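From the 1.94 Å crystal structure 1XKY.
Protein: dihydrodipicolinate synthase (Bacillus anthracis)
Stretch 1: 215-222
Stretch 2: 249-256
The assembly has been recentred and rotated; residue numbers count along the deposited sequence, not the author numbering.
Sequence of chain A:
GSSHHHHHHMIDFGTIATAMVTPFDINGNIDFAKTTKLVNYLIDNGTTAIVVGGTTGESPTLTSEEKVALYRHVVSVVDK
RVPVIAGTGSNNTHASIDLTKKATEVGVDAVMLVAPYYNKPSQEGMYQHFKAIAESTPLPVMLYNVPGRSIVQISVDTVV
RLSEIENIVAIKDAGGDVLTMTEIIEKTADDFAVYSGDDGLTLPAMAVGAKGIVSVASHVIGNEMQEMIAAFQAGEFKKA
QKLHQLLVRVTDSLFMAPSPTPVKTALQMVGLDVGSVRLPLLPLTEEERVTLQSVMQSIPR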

# COMPACT_ATOMS: atom_id res chain seq x y z
N SER A 215 0.09 24.92 6.79
CA SER A 215 -1.35 24.68 6.75
C SER A 215 -1.96 25.06 5.40
O SER A 215 -1.51 25.97 4.75
CB SER A 215 -2.07 25.46 7.87
OG SER A 215 -3.46 25.29 7.84
N VAL A 216 -3.00 24.33 5.03
CA VAL A 216 -3.92 24.75 4.00
C VAL A 216 -5.24 25.29 4.58
O VAL A 216 -5.75 26.29 4.12
CB VAL A 216 -4.17 23.61 3.00
CG1 VAL A 216 -5.32 23.91 2.09
CG2 VAL A 216 -2.91 23.32 2.22
N ALA A 217 -5.75 24.61 5.59
CA ALA A 217 -7.01 24.99 6.26
C ALA A 217 -7.01 26.39 6.88
O ALA A 217 -8.06 27.00 7.04
CB ALA A 217 -7.37 23.96 7.32
N SER A 218 -5.82 26.86 7.25
CA SER A 218 -5.64 28.21 7.77
C SER A 218 -6.16 29.32 6.84
O SER A 218 -6.39 30.43 7.29
CB SER A 218 -4.15 28.45 8.03
OG SER A 218 -3.43 28.28 6.84
N HIS A 219 -6.33 29.02 5.55
CA HIS A 219 -7.01 29.94 4.63
C HIS A 219 -8.46 30.25 5.06
O HIS A 219 -8.96 31.33 4.76
CB HIS A 219 -7.07 29.38 3.21
CG HIS A 219 -5.76 29.37 2.49
ND1 HIS A 219 -5.33 30.43 1.71
CD2 HIS A 219 -4.81 28.41 2.36
CE1 HIS A 219 -4.17 30.14 1.17
NE2 HIS A 219 -3.83 28.92 1.54
N VAL A 220 -9.12 29.30 5.72
CA VAL A 220 -10.53 29.47 6.11
C VAL A 220 -10.81 29.38 7.61
O VAL A 220 -11.78 29.98 8.07
CB VAL A 220 -11.47 28.48 5.36
CG1 VAL A 220 -11.53 28.84 3.87
CG2 VAL A 220 -11.04 27.01 5.56
N ILE A 221 -9.98 28.66 8.36
CA ILE A 221 -10.21 28.54 9.81
C ILE A 221 -8.94 28.82 10.61
O ILE A 221 -8.69 28.19 11.63
CB ILE A 221 -10.81 27.17 10.18
CG1 ILE A 221 -9.97 26.03 9.58
CG2 ILE A 221 -12.27 27.08 9.72
CD1 ILE A 221 -10.18 24.67 10.26
N GLY A 222 -8.15 29.80 10.17
CA GLY A 222 -6.93 30.19 10.86
C GLY A 222 -7.17 30.62 12.30
O GLY A 222 -6.39 30.26 13.18
N ARG A 249 -12.33 17.80 10.01
CA ARG A 249 -13.52 17.82 9.16
C ARG A 249 -13.35 18.80 8.01
O ARG A 249 -13.54 18.45 6.84
CB ARG A 249 -14.72 18.22 10.02
CG ARG A 249 -16.06 17.86 9.46
CD ARG A 249 -17.07 17.68 10.60
NE ARG A 249 -17.20 18.89 11.42
CZ ARG A 249 -17.85 19.98 11.03
NH1 ARG A 249 -18.41 20.05 9.83
NH2 ARG A 249 -17.94 21.02 11.84
N VAL A 250 -12.98 20.03 8.35
CA VAL A 250 -12.77 21.07 7.34
C VAL A 250 -11.66 20.68 6.36
O VAL A 250 -11.82 20.83 5.13
CB VAL A 250 -12.48 22.44 8.02
CG1 VAL A 250 -11.95 23.47 7.01
CG2 VAL A 250 -13.74 22.94 8.71
N THR A 251 -10.56 20.17 6.89
CA THR A 251 -9.43 19.78 6.05
C THR A 251 -9.79 18.68 5.06
O THR A 251 -9.49 18.79 3.87
CB THR A 251 -8.22 19.35 6.90
OG1 THR A 251 -7.82 20.45 7.73
CG2 THR A 251 -7.05 18.98 6.00
N ASP A 252 -10.47 17.64 5.54
CA ASP A 252 -10.91 16.56 4.65
C ASP A 252 -11.71 17.09 3.45
O ASP A 252 -11.51 16.63 2.32
CB ASP A 252 -11.74 15.52 5.43
CG ASP A 252 -10.89 14.63 6.32
OD1 ASP A 252 -9.64 14.65 6.20
OD2 ASP A 252 -11.49 13.90 7.14
N SER A 253 -12.58 18.06 3.69
CA SER A 253 -13.45 18.61 2.65
C SER A 253 -12.66 19.39 1.59
O SER A 253 -13.12 19.54 0.45
CB SER A 253 -14.55 19.48 3.25
OG SER A 253 -14.08 20.77 3.58
N LEU A 254 -11.49 19.88 1.98
CA LEU A 254 -10.59 20.66 1.11
C LEU A 254 -9.69 19.79 0.21
O LEU A 254 -8.98 20.31 -0.66
CB LEU A 254 -9.72 21.58 1.98
CG LEU A 254 -10.07 23.06 2.23
CD1 LEU A 254 -11.48 23.46 1.89
CD2 LEU A 254 -9.69 23.44 3.67
N PHE A 255 -9.72 18.48 0.42
CA PHE A 255 -8.94 17.55 -0.39
C PHE A 255 -9.78 16.46 -1.06
O PHE A 255 -9.23 15.43 -1.49
CB PHE A 255 -7.84 16.92 0.48
CG PHE A 255 -6.76 17.88 0.89
CD1 PHE A 255 -5.62 18.02 0.11
CD2 PHE A 255 -6.88 18.63 2.06
CE1 PHE A 255 -4.61 18.91 0.48
CE2 PHE A 255 -5.88 19.52 2.44
CZ PHE A 255 -4.73 19.66 1.65
N MET A 256 -11.09 16.67 -1.18
CA MET A 256 -11.96 15.72 -1.90
C MET A 256 -11.81 15.84 -3.41
O MET A 256 -12.09 14.89 -4.14
CB MET A 256 -13.43 15.91 -1.51
CG MET A 256 -13.77 15.56 -0.07
SD MET A 256 -13.15 13.95 0.43
CE MET A 256 -14.14 12.86 -0.58

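The contact between these two stretches is made almost wholly by apolar side chains. No hydrogen bond passes from one to the other, and the 289 Å² they bury together comes chiefly from branched aliphatic groups, with Val250, Val216 and Leu254 covering the most surface. The backbone hydrogen bonds described below lie within each stretch, and the contact between the two is one of close packing.

The first stretch turns into a helix. Ser215 stands just before that turn, and its OG accepts a hydrogen bond from Ser218 N at 2.9 Å, a capping bond that satisfies an amide near the start of the helix. Serine suits the position because its short side chain can bring an acceptor back to the backbone. Val216 O then receives His219 N at 3.1 Å, while Ala217 O receives both Val220 N and Ile221 N, each at 2.9 Å. The second stretch continues a helix that began earlier in the chain. Near its close, Val250 O accepts Ser253 OG at 2.7 Å as well as a weak bond from Ser253 N at 3.2 Å, and Leu254 N reaches Thr251 O at 3.0 Å.

The backbones come nearest at Ala217 and Thr251, whose CA atoms lie 5.7 Å apart. A small residue fits this approach: the methyl of Ala217 points toward the second stretch, and its CB sits 3.6 Å from Thr251 OG1. That contact is one of packing, and the threonine hydroxyl finds its hydrogen bond with a residue just outside the stretches.

Val250 covers the most surface. Its CA-to-CB bond points toward the first stretch, and with chi1 in the t well its CG1 meets two partners, lying 3.9 Å from Val220 CG2 and 3.9 Å from Ile221 CD1. Beta-branched valine places its methyls close to the backbone, giving a compact apolar surface, whereas the longer isoleucine extends its terminal CD1 to reach the same methyl.

Leu254 carries its methyls farther from the main chain. Its CD2 lies 4.0 Å from Ala217 CA and 4.3 Å from Val220 CG2, so one methyl packs against the backbone at the small alanine and also against Val220, one helical turn on. The side chain takes an unusual conformation, with chi1 at -97° and chi2 at 15°, both between the usual wells.

Val216 also points toward its partner, and its CG2 approaches Phe255 CZ at 4.1 Å. The CA-to-CB bond of Phe255 runs sideways, but the end of the side chain comes nearer, and the valine methyl meets the ring obliquely. A long, flat aromatic group can thus bring carbon to a contact that its CB does not face. Although Phe255 is itself exposed, Val216 is buried, and their meeting extends the apolar surface beyond the aliphatic cluster. Such contacts are favoured by dispersion and by the removal of hydrocarbon from water, neither of which requires the directional geometry of a hydrogen bond.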